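Local atomic coordinates of metallo-carboxypeptidase (Pseudomonas aeruginosa, PDB entry 4A37), a protein that probably acts as a zinc-dependent metallocarboxypeptidase of the M14 family, removing residues from the C-termini of peptide or protein substrates. Residues W174-Q179 with F269-G274; Q178-E183 with N229-A234; E183-W188 with I347-K352. All blocks are in the same frame, centred on the assembly; numbering follows the deposited sequence.

Contact 1: residues W174-Q179 with F269-G274; sequences WVIAQQ and FLDIHG. With ZN (zinc ion), chain C.
With CG anti to the backbone N (chi1 -176°), Asp-271 meets Gln-179, whose own CG stands anti to the carbonyl carbon before the chain runs extended; the two side chains cross at about a right angle. Gln-179 NE2 donates to Asp-271 OD1 at 3.0 Å, on the syn side but tilted out of the carboxylate plane, while Gln-179 OE1 accepts from Trp-243 NE1. The other carboxylate oxygen, Asp-271 OD2, accepts a hydrogen bond from His-273 NE2 at 2.6 Å, from above the carboxylate plane yet in the plane of the imidazole. With His-273 ND1 on the zinc ion at 2.1 Å, the carboxylate is a second-shell group that fixes the ring's rotation. A water accepts from Gln-179 N and lies 2.7 Å from Asp-271 OD1.

The backbones pair as parallel strands, their axes 13° apart. Four N-H...O bonds carry the register; Ile-272 N to Ile-176 O, 2.9 Å, is almost straight at 178°. On the face shared with Asp-271, Ile-176 CD1 reaches the edge of the Phe-269 ring, 3.6 Å from CZ; Val-175, Ala-177 and Ile-272 pack on the other.

Both strands are central in the mixed sheet of the carboxypeptidase domain: strand 212-217 flanks 171-177 and strand 343-350 flanks 268-275. Helix 185-196 covers the Val-175 and Ile-272 face, and helix 332-340 the Phe-269 face.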
loop_
_atom_site.group_PDB
_atom_site.type_symbol
_atom_site.label_atom_id
_atom_site.label_comp_id
_atom_site.label_asym_id
_atom_site.label_seq_id
_atom_site.Cartn_x
_atom_site.Cartn_y
_atom_site.Cartn_z
ATOM N N TRP A 174 7.298 -14.502 1.310
ATOM C CA TRP A 174 7.342 -13.164 1.901
ATOM C C TRP A 174 6.432 -12.138 1.256
ATOM O O TRP A 174 6.353 -12.044 0.033
ATOM C CB TRP A 174 8.769 -12.612 1.857
ATOM C CG TRP A 174 9.740 -13.329 2.735
ATOM C CD1 TRP A 174 10.200 -14.607 2.586
ATOM C CD2 TRP A 174 10.380 -12.805 3.907
ATOM N NE1 TRP A 174 11.087 -14.911 3.594
ATOM C CE2 TRP A 174 11.214 -13.825 4.418
ATOM C CE3 TRP A 174 10.326 -11.574 4.576
ATOM C CZ2 TRP A 174 11.993 -13.651 5.570
ATOM C CZ3 TRP A 174 11.103 -11.401 5.726
ATOM C CH2 TRP A 174 11.924 -12.437 6.209
ATOM N N VAL A 175 5.746 -11.368 2.095
ATOM C CA VAL A 175 4.859 -10.304 1.630
ATOM C C VAL A 175 5.064 -9.107 2.547
ATOM O O VAL A 175 4.834 -9.213 3.751
ATOM C CB VAL A 175 3.369 -10.705 1.719
ATOM C CG1 VAL A 175 2.494 -9.563 1.203
ATOM C CG2 VAL A 175 3.117 -11.986 0.940
ATOM N N ILE A 176 5.517 -7.982 1.999
ATOM C CA ILE A 176 5.703 -6.781 2.810
ATOM C C ILE A 176 4.858 -5.676 2.195
ATOM O O ILE A 176 4.585 -5.694 0.983
ATOM C CB ILE A 176 7.197 -6.342 2.897
ATOM C CG1 ILE A 176 7.695 -5.806 1.553
ATOM C CG2 ILE A 176 8.052 -7.526 3.307
ATOM C CD1 ILE A 176 9.115 -5.242 1.620
ATOM N N ALA A 177 4.435 -4.714 3.009
ATOM C CA ALA A 177 3.575 -3.660 2.491
ATOM C C ALA A 177 3.841 -2.238 2.958
ATOM O O ALA A 177 4.422 -1.990 4.008
ATOM C CB ALA A 177 2.111 -4.014 2.773
ATOM N N GLN A 178 3.405 -1.305 2.122
ATOM C CA GLN A 178 3.486 0.117 2.381
ATOM C C GLN A 178 4.866 0.706 2.657
ATOM O O GLN A 178 5.054 1.434 3.642
ATOM C CB GLN A 178 2.520 0.472 3.520
ATOM C CG GLN A 178 1.793 1.797 3.306
ATOM C CD GLN A 178 0.546 1.953 4.163
ATOM O OE1 GLN A 178 -0.231 1.012 4.327
ATOM N NE2 GLN A 178 0.332 3.155 4.686
ATOM N N GLN A 179 5.840 0.401 1.804
ATOM C CA GLN A 179 7.159 1.005 1.984
ATOM C C GLN A 179 6.983 2.500 1.756
ATOM O O GLN A 179 7.694 3.320 2.330
ATOM C CB GLN A 179 8.162 0.472 0.972
ATOM C CG GLN A 179 8.625 -0.935 1.198
ATOM C CD GLN A 179 9.791 -1.260 0.295
ATOM O OE1 GLN A 179 10.907 -0.793 0.516
ATOM N NE2 GLN A 179 9.537 -2.051 -0.740
ATOM N N PHE A 269 8.428 -13.429 -3.142
ATOM C CA PHE A 269 8.406 -12.087 -2.588
ATOM C C PHE A 269 7.388 -11.203 -3.291
ATOM O O PHE A 269 7.405 -11.062 -4.517
ATOM C CB PHE A 269 9.788 -11.436 -2.711
ATOM C CG PHE A 269 9.848 -10.033 -2.164
ATOM C CD1 PHE A 269 9.680 -9.793 -0.803
ATOM C CD2 PHE A 269 10.067 -8.952 -3.012
ATOM C CE1 PHE A 269 9.734 -8.496 -0.291
ATOM C CE2 PHE A 269 10.122 -7.647 -2.511
ATOM C CZ PHE A 269 9.953 -7.423 -1.141
ATOM N N LEU A 270 6.494 -10.627 -2.500
ATOM C CA LEU A 270 5.474 -9.713 -2.993
ATOM C C LEU A 270 5.635 -8.422 -2.207
ATOM O O LEU A 270 5.665 -8.428 -0.970
ATOM C CB LEU A 270 4.072 -10.284 -2.768
ATOM C CG LEU A 270 3.729 -11.579 -3.508
ATOM C CD1 LEU A 270 2.281 -11.940 -3.236
ATOM C CD2 LEU A 270 3.958 -11.393 -5.007
ATOM N N ASP A 271 5.754 -7.320 -2.941
ATOM C CA ASP A 271 5.927 -5.983 -2.371
ATOM C C ASP A 271 4.655 -5.219 -2.741
ATOM O O ASP A 271 4.419 -4.892 -3.907
ATOM C CB ASP A 271 7.189 -5.358 -2.980
ATOM C CG ASP A 271 7.542 -4.000 -2.394
ATOM O OD1 ASP A 271 7.106 -3.671 -1.271
ATOM O OD2 ASP A 271 8.298 -3.264 -3.063
ATOM N N ILE A 272 3.834 -4.943 -1.733
ATOM C CA ILE A 272 2.543 -4.297 -1.934
ATOM C C ILE A 272 2.580 -2.776 -1.948
ATOM O O ILE A 272 2.981 -2.143 -0.969
ATOM C CB ILE A 272 1.532 -4.780 -0.860
ATOM C CG1 ILE A 272 1.646 -6.300 -0.668
ATOM C CG2 ILE A 272 0.117 -4.400 -1.277
ATOM C CD1 ILE A 272 1.463 -7.133 -1.929
ATOM N N HIS A 273 2.114 -2.201 -3.059
ATOM C CA HIS A 273 2.107 -0.756 -3.284
ATOM C C HIS A 273 0.775 -0.217 -3.806
ATOM O O HIS A 273 -0.190 -0.952 -3.996
ATOM C CB HIS A 273 3.153 -0.391 -4.350
ATOM C CG HIS A 273 4.571 -0.580 -3.926
ATOM N ND1 HIS A 273 5.398 0.479 -3.632
ATOM C CD2 HIS A 273 5.334 -1.696 -3.811
ATOM C CE1 HIS A 273 6.609 0.030 -3.358
ATOM N NE2 HIS A 273 6.597 -1.287 -3.459
ATOM N N GLY A 274 0.781 1.091 -4.050
ATOM C CA GLY A 274 -0.349 1.797 -4.621
ATOM C C GLY A 274 0.209 2.741 -5.682
ATOM O O GLY A 274 1.299 3.303 -5.515
HETATM ZN ZN ZN C . 4.878 2.496 -3.782
HETATM O O HOH W 1 5.638 -1.580 -0.297
HETATM O O HOH W 2 4.662 2.608 -5.906
#

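Contact 2: residues Q178-E183 with N229-A234; sequences QQHPGE and NLRTNA. With ZN (zinc ion), chain C.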
loop_
_atom_site.group_PDB
_atom_site.type_symbol
_atom_site.label_atom_id
_atom_site.label_comp_id
_atom_site.label_asym_id
_atom_site.label_seq_id
_atom_site.Cartn_x
_atom_site.Cartn_y
_atom_site.Cartn_z
ATOM N N GLN A 178 3.405 -1.305 2.122
ATOM C CA GLN A 178 3.486 0.117 2.381
ATOM C C GLN A 178 4.866 0.706 2.657
ATOM O O GLN A 178 5.054 1.434 3.642
ATOM C CB GLN A 178 2.520 0.472 3.520
ATOM C CG GLN A 178 1.793 1.797 3.306
ATOM C CD GLN A 178 0.546 1.953 4.163
ATOM O OE1 GLN A 178 -0.231 1.012 4.327
ATOM N NE2 GLN A 178 0.332 3.155 4.686
ATOM N N GLN A 179 5.840 0.401 1.804
ATOM C CA GLN A 179 7.159 1.005 1.984
ATOM C C GLN A 179 6.983 2.500 1.756
ATOM O O GLN A 179 7.694 3.320 2.330
ATOM C CB GLN A 179 8.162 0.472 0.972
ATOM C CG GLN A 179 8.625 -0.935 1.198
ATOM C CD GLN A 179 9.791 -1.260 0.295
ATOM O OE1 GLN A 179 10.907 -0.793 0.516
ATOM N NE2 GLN A 179 9.537 -2.051 -0.740
ATOM N N HIS A 180 6.060 2.840 0.861
ATOM C CA HIS A 180 5.736 4.241 0.583
ATOM C C HIS A 180 4.537 4.499 1.504
ATOM O O HIS A 180 3.447 3.945 1.314
ATOM C CB HIS A 180 5.378 4.411 -0.896
ATOM C CG HIS A 180 6.552 4.222 -1.811
ATOM N ND1 HIS A 180 6.493 3.471 -2.963
ATOM C CD2 HIS A 180 7.834 4.651 -1.714
ATOM C CE1 HIS A 180 7.683 3.439 -3.535
ATOM N NE2 HIS A 180 8.515 4.149 -2.797
ATOM N N PRO A 181 4.737 5.335 2.538
ATOM C CA PRO A 181 3.701 5.654 3.523
ATOM C C PRO A 181 2.336 6.142 3.057
ATOM O O PRO A 181 1.334 5.885 3.723
ATOM C CB PRO A 181 4.407 6.640 4.446
ATOM C CG PRO A 181 5.303 7.386 3.509
ATOM C CD PRO A 181 5.896 6.238 2.693
ATOM N N GLY A 182 2.274 6.825 1.917
ATOM C CA GLY A 182 0.986 7.316 1.446
ATOM C C GLY A 182 0.096 6.282 0.776
ATOM O O GLY A 182 -1.083 6.526 0.526
ATOM N N GLU A 183 0.654 5.111 0.504
ATOM C CA GLU A 183 -0.089 4.062 -0.176
ATOM C C GLU A 183 -0.798 3.140 0.806
ATOM O O GLU A 183 -0.516 1.947 0.894
ATOM C CB GLU A 183 0.874 3.299 -1.078
ATOM C CG GLU A 183 1.444 4.209 -2.168
ATOM C CD GLU A 183 2.718 3.686 -2.784
ATOM O OE1 GLU A 183 3.003 2.473 -2.662
ATOM O OE2 GLU A 183 3.427 4.505 -3.407
ATOM N N ASN A 229 3.223 11.260 5.487
ATOM C CA ASN A 229 4.164 11.339 4.372
ATOM C C ASN A 229 3.584 10.574 3.181
ATOM O O ASN A 229 2.678 9.744 3.323
ATOM C CB ASN A 229 5.501 10.674 4.735
ATOM C CG ASN A 229 6.495 11.617 5.381
ATOM O OD1 ASN A 229 7.662 11.249 5.579
ATOM N ND2 ASN A 229 6.059 12.818 5.713
ATOM N N LEU A 230 4.130 10.836 2.002
ATOM C CA LEU A 230 3.698 10.122 0.811
ATOM C C LEU A 230 4.713 9.063 0.410
ATOM O O LEU A 230 4.394 7.878 0.251
ATOM C CB LEU A 230 3.548 11.075 -0.380
ATOM C CG LEU A 230 3.583 10.323 -1.722
ATOM C CD1 LEU A 230 2.254 9.603 -1.903
ATOM C CD2 LEU A 230 3.825 11.275 -2.901
ATOM N N ARG A 231 5.955 9.515 0.280
ATOM C CA ARG A 231 7.034 8.692 -0.240
ATOM C C ARG A 231 8.198 8.223 0.620
ATOM O O ARG A 231 8.735 7.136 0.387
ATOM C CB ARG A 231 7.614 9.438 -1.443
ATOM C CG ARG A 231 8.515 8.631 -2.334
ATOM C CD ARG A 231 7.673 7.829 -3.287
ATOM N NE ARG A 231 8.496 7.096 -4.236
ATOM C CZ ARG A 231 8.008 6.278 -5.158
ATOM N NH1 ARG A 231 6.698 6.093 -5.256
ATOM N NH2 ARG A 231 8.830 5.635 -5.972
ATOM N N THR A 232 8.585 9.012 1.612
ATOM C CA THR A 232 9.757 8.667 2.396
ATOM C C THR A 232 9.568 8.331 3.869
ATOM O O THR A 232 8.523 8.610 4.451
ATOM C CB THR A 232 10.768 9.812 2.292
ATOM O OG1 THR A 232 10.162 11.025 2.762
ATOM C CG2 THR A 232 11.178 10.020 0.824
ATOM N N ASN A 233 10.598 7.729 4.464
ATOM C CA ASN A 233 10.557 7.416 5.884
ATOM C C ASN A 233 10.960 8.716 6.585
ATOM O O ASN A 233 11.146 9.744 5.929
ATOM C CB ASN A 233 11.490 6.232 6.219
ATOM C CG ASN A 233 12.972 6.584 6.172
ATOM O OD1 ASN A 233 13.376 7.646 5.695
ATOM N ND2 ASN A 233 13.791 5.671 6.673
ATOM N N ALA A 234 11.073 8.695 7.906
ATOM C CA ALA A 234 11.410 9.911 8.642
ATOM C C ALA A 234 12.695 10.601 8.200
ATOM O O ALA A 234 12.773 11.832 8.195
ATOM C CB ALA A 234 11.477 9.608 10.134
HETATM ZN ZN ZN C . 4.878 2.496 -3.782
HETATM O O HOH W 3 9.721 5.054 1.800
HETATM O O HOH W 4 0.424 8.903 4.950
HETATM O O HOH W 5 4.105 7.222 -3.888
HETATM O O HOH W 2 4.662 2.608 -5.906
#
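Arg-231 lays its guanidinium flat on the imidazole of His-180, with centres 3.5 Å apart and planes only 13° from parallel. The arginine side chain leaves its backbone with CG anti to N and then turns about CB-CG (chi2 82°), so that a group whose first bond heads away from the 178-183 loop returns over the ring. Arg-231 CZ sits 3.2 Å from His-180 NE2, and Arg-231 CD makes a CH-pi contact over the same ring, 3.9 Å from its centroid. His-180 has CG anti to its carbonyl carbon, which together with the turn of the ring puts ND1 on the zinc ion.

Glu-183 is a second zinc ligand beside His-180; His-273 and a water are the others. Its extended chain delivers both carboxylate oxygens to the metal, Glu-183 OE1 at 2.2 Å and OE2 at 2.5 Å, an uneven bidentate grip. OE1 also accepts from Gly-274 N. OE2 receives a water that in turn accepts from Arg-231 NH1; this water lies in the guanidinium plane and bridges two groups that do not touch directly.

The loops are joined by Gly-182 N donating to Leu-230 O at 2.9 Å, while a type I turn from His-180 to Glu-183 shapes the ligand loop. Pro-181 wedges against the other loop, its CG 3.5 Å from Asn-229 CB. A further water links Gln-179 O to Arg-231 O.

Asp-238 is the common partner of the stacked pair, accepting from His-180 NE2 and forming a salt bridge with Arg-231 NE. The short spacing and near-parallel planes imply that the ring is held on its face by the arginine and at NE2 by the aspartate, whose negative charge would probably balance the positive charge gathered here.

Contact 3: residues E183-W188 with I347-K352; sequences EHMAEW and IEMPFK. With ZN (zinc ion), chain C.
Met-185 and Phe-351 provide the aromatic part of the contact. The methionine methyl CE stands squarely over one ring face, 3.5 Å from the centroid and 7° off the normal. Met-185 SD lies 4.0 Å from the centroid of the Phe-351 ring, a Met-aromatic contact. CG of Met-185 sits between the backbone N and the carbonyl carbon, and bends at chi2 (-85°) and chi3 (-75°) curl the chain so that its end crosses the phenylalanine at about a right angle.

Apolar packing sets the start of helix 185-196 against the end of strand 343-350 and the residues after it. The two methionines slide past each other in opposite directions, Met-185 CG 4.0 Å from Met-349 CB. Glu-183 CG lies 3.8 Å from Phe-351 CZ. Helix 366-383 adds Ser-369 beside both methionines.

A methyl also lies beside a carbonyl oxygen, Met-349 CE 3.5 Å from Met-185 O.

The polar element is water-mediated: the water bound to zinc at 2.1 Å gives a weak hydrogen bond to Glu-348 OE2 at 3.3 Å. Glu-348 is the predicted proton donor/acceptor, and this placement beside the metal-bound water is consistent with that role, as in other M14 carboxypeptidases.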
loop_
_atom_site.group_PDB
_atom_site.type_symbol
_atom_site.label_atom_id
_atom_site.label_comp_id
_atom_site.label_asym_id
_atom_site.label_seq_id
_atom_site.Cartn_x
_atom_site.Cartn_y
_atom_site.Cartn_z
ATOM N N GLU A 183 0.654 5.111 0.504
ATOM C CA GLU A 183 -0.089 4.062 -0.176
ATOM C C GLU A 183 -0.798 3.140 0.806
ATOM O O GLU A 183 -0.516 1.947 0.894
ATOM C CB GLU A 183 0.874 3.299 -1.078
ATOM C CG GLU A 183 1.444 4.209 -2.168
ATOM C CD GLU A 183 2.718 3.686 -2.784
ATOM O OE1 GLU A 183 3.003 2.473 -2.662
ATOM O OE2 GLU A 183 3.427 4.505 -3.407
ATOM N N HIS A 184 -1.757 3.723 1.514
ATOM C CA HIS A 184 -2.539 3.027 2.523
ATOM C C HIS A 184 -3.297 1.789 2.058
ATOM O O HIS A 184 -3.623 0.923 2.875
ATOM C CB HIS A 184 -3.476 4.027 3.188
ATOM C CG HIS A 184 -2.757 5.017 4.048
ATOM N ND1 HIS A 184 -2.736 4.925 5.424
ATOM C CD2 HIS A 184 -1.975 6.077 3.730
ATOM C CE1 HIS A 184 -1.969 5.884 5.915
ATOM N NE2 HIS A 184 -1.496 6.597 4.909
ATOM N N MET A 185 -3.572 1.688 0.761
ATOM C CA MET A 185 -4.240 0.504 0.237
ATOM C C MET A 185 -3.393 -0.739 0.533
ATOM O O MET A 185 -3.908 -1.858 0.607
ATOM C CB MET A 185 -4.425 0.640 -1.283
ATOM C CG MET A 185 -3.132 0.992 -2.033
ATOM S SD MET A 185 -2.779 2.764 -2.091
ATOM C CE MET A 185 -4.021 3.274 -3.346
ATOM N N ALA A 186 -2.088 -0.536 0.680
ATOM C CA ALA A 186 -1.168 -1.631 0.931
ATOM C C ALA A 186 -1.437 -2.356 2.245
ATOM O O ALA A 186 -1.519 -3.586 2.262
ATOM C CB ALA A 186 0.268 -1.128 0.881
ATOM N N GLU A 187 -1.581 -1.628 3.349
ATOM C CA GLU A 187 -1.856 -2.339 4.592
ATOM C C GLU A 187 -3.279 -2.901 4.586
ATOM O O GLU A 187 -3.534 -3.928 5.219
ATOM C CB GLU A 187 -1.617 -1.466 5.834
ATOM C CG GLU A 187 -1.823 -2.266 7.127
ATOM C CD GLU A 187 -0.931 -1.837 8.283
ATOM O OE1 GLU A 187 -0.454 -0.684 8.308
ATOM O OE2 GLU A 187 -0.721 -2.673 9.184
ATOM N N TRP A 188 -4.205 -2.253 3.874
ATOM C CA TRP A 188 -5.569 -2.787 3.788
ATOM C C TRP A 188 -5.486 -4.175 3.151
ATOM O O TRP A 188 -6.194 -5.095 3.549
ATOM C CB TRP A 188 -6.486 -1.887 2.940
ATOM C CG TRP A 188 -7.008 -0.687 3.679
ATOM C CD1 TRP A 188 -6.699 0.624 3.451
ATOM C CD2 TRP A 188 -7.913 -0.694 4.796
ATOM N NE1 TRP A 188 -7.349 1.431 4.354
ATOM C CE2 TRP A 188 -8.099 0.648 5.190
ATOM C CE3 TRP A 188 -8.582 -1.705 5.499
ATOM C CZ2 TRP A 188 -8.925 1.009 6.265
ATOM C CZ3 TRP A 188 -9.404 -1.346 6.567
ATOM C CH2 TRP A 188 -9.566 0.001 6.936
ATOM N N ILE A 347 3.004 -5.428 -6.324
ATOM C CA ILE A 347 1.580 -5.459 -6.633
ATOM C C ILE A 347 1.141 -4.012 -6.463
ATOM O O ILE A 347 1.355 -3.412 -5.409
ATOM C CB ILE A 347 0.793 -6.356 -5.657
ATOM C CG1 ILE A 347 1.271 -7.808 -5.763
ATOM C CG2 ILE A 347 -0.693 -6.256 -5.948
ATOM C CD1 ILE A 347 1.161 -8.400 -7.157
ATOM N N GLU A 348 0.547 -3.442 -7.504
ATOM C CA GLU A 348 0.130 -2.045 -7.457
ATOM C C GLU A 348 -1.380 -1.866 -7.547
ATOM O O GLU A 348 -2.003 -2.301 -8.518
ATOM C CB GLU A 348 0.781 -1.271 -8.608
ATOM C CG GLU A 348 2.307 -1.290 -8.621
ATOM C CD GLU A 348 2.925 -0.140 -7.852
ATOM O OE1 GLU A 348 2.176 0.721 -7.340
ATOM O OE2 GLU A 348 4.168 -0.098 -7.764
ATOM N N MET A 349 -1.965 -1.238 -6.526
ATOM C CA MET A 349 -3.402 -0.950 -6.501
ATOM C C MET A 349 -3.584 0.549 -6.756
ATOM O O MET A 349 -2.804 1.376 -6.277
ATOM C CB MET A 349 -4.008 -1.339 -5.154
ATOM C CG MET A 349 -4.094 -2.835 -4.944
ATOM S SD MET A 349 -4.469 -3.219 -3.222
ATOM C CE MET A 349 -2.831 -2.997 -2.550
ATOM N N PRO A 350 -4.638 0.916 -7.497
ATOM C CA PRO A 350 -4.931 2.311 -7.841
ATOM C C PRO A 350 -5.507 3.216 -6.764
ATOM O O PRO A 350 -6.295 2.781 -5.923
ATOM C CB PRO A 350 -5.912 2.163 -8.994
ATOM C CG PRO A 350 -6.732 0.982 -8.545
ATOM C CD PRO A 350 -5.647 0.010 -8.080
ATOM N N PHE A 351 -5.117 4.490 -6.807
ATOM C CA PHE A 351 -5.664 5.482 -5.886
ATOM C C PHE A 351 -7.010 5.917 -6.470
ATOM O O PHE A 351 -7.865 6.446 -5.766
ATOM C CB PHE A 351 -4.751 6.710 -5.764
ATOM C CG PHE A 351 -3.678 6.569 -4.724
ATOM C CD1 PHE A 351 -2.438 6.043 -5.052
ATOM C CD2 PHE A 351 -3.911 6.976 -3.415
ATOM C CE1 PHE A 351 -1.432 5.927 -4.090
ATOM C CE2 PHE A 351 -2.920 6.866 -2.443
ATOM C CZ PHE A 351 -1.673 6.340 -2.782
ATOM N N LYS A 352 -7.174 5.683 -7.770
ATOM C CA LYS A 352 -8.405 6.026 -8.483
ATOM C C LYS A 352 -9.356 4.829 -8.375
ATOM O O LYS A 352 -9.809 4.495 -7.286
ATOM C CB LYS A 352 -8.082 6.345 -9.956
ATOM C CG LYS A 352 -7.210 7.597 -10.150
ATOM C CD LYS A 352 -6.728 7.708 -11.587
ATOM C CE LYS A 352 -5.858 8.939 -11.812
ATOM N NZ LYS A 352 -5.346 9.012 -13.221
HETATM ZN ZN ZN C . 4.878 2.496 -3.782
HETATM O O HOH W 2 4.662 2.608 -5.906
#

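All three contacts are buried and converge on one zinc ion, yet they differ in kind. Contact 1 is strand on strand in the middle of the sheet, contact 2 loop on loop, and contact 3 the start of a helix against a strand end. Contacts 1 and 2 share Gln-178 and Gln-179, where strand 171-177 gives way to the ligand loop; contacts 2 and 3 share Glu-183. Contacts 1 and 3 meet inside the sheet, because strands 268-275 and 343-350 are neighbours. Backbone pairing dominates contact 1, a cation-aromatic stack and bridging waters contact 2, and sulfur, methyl and ring packing contact 3.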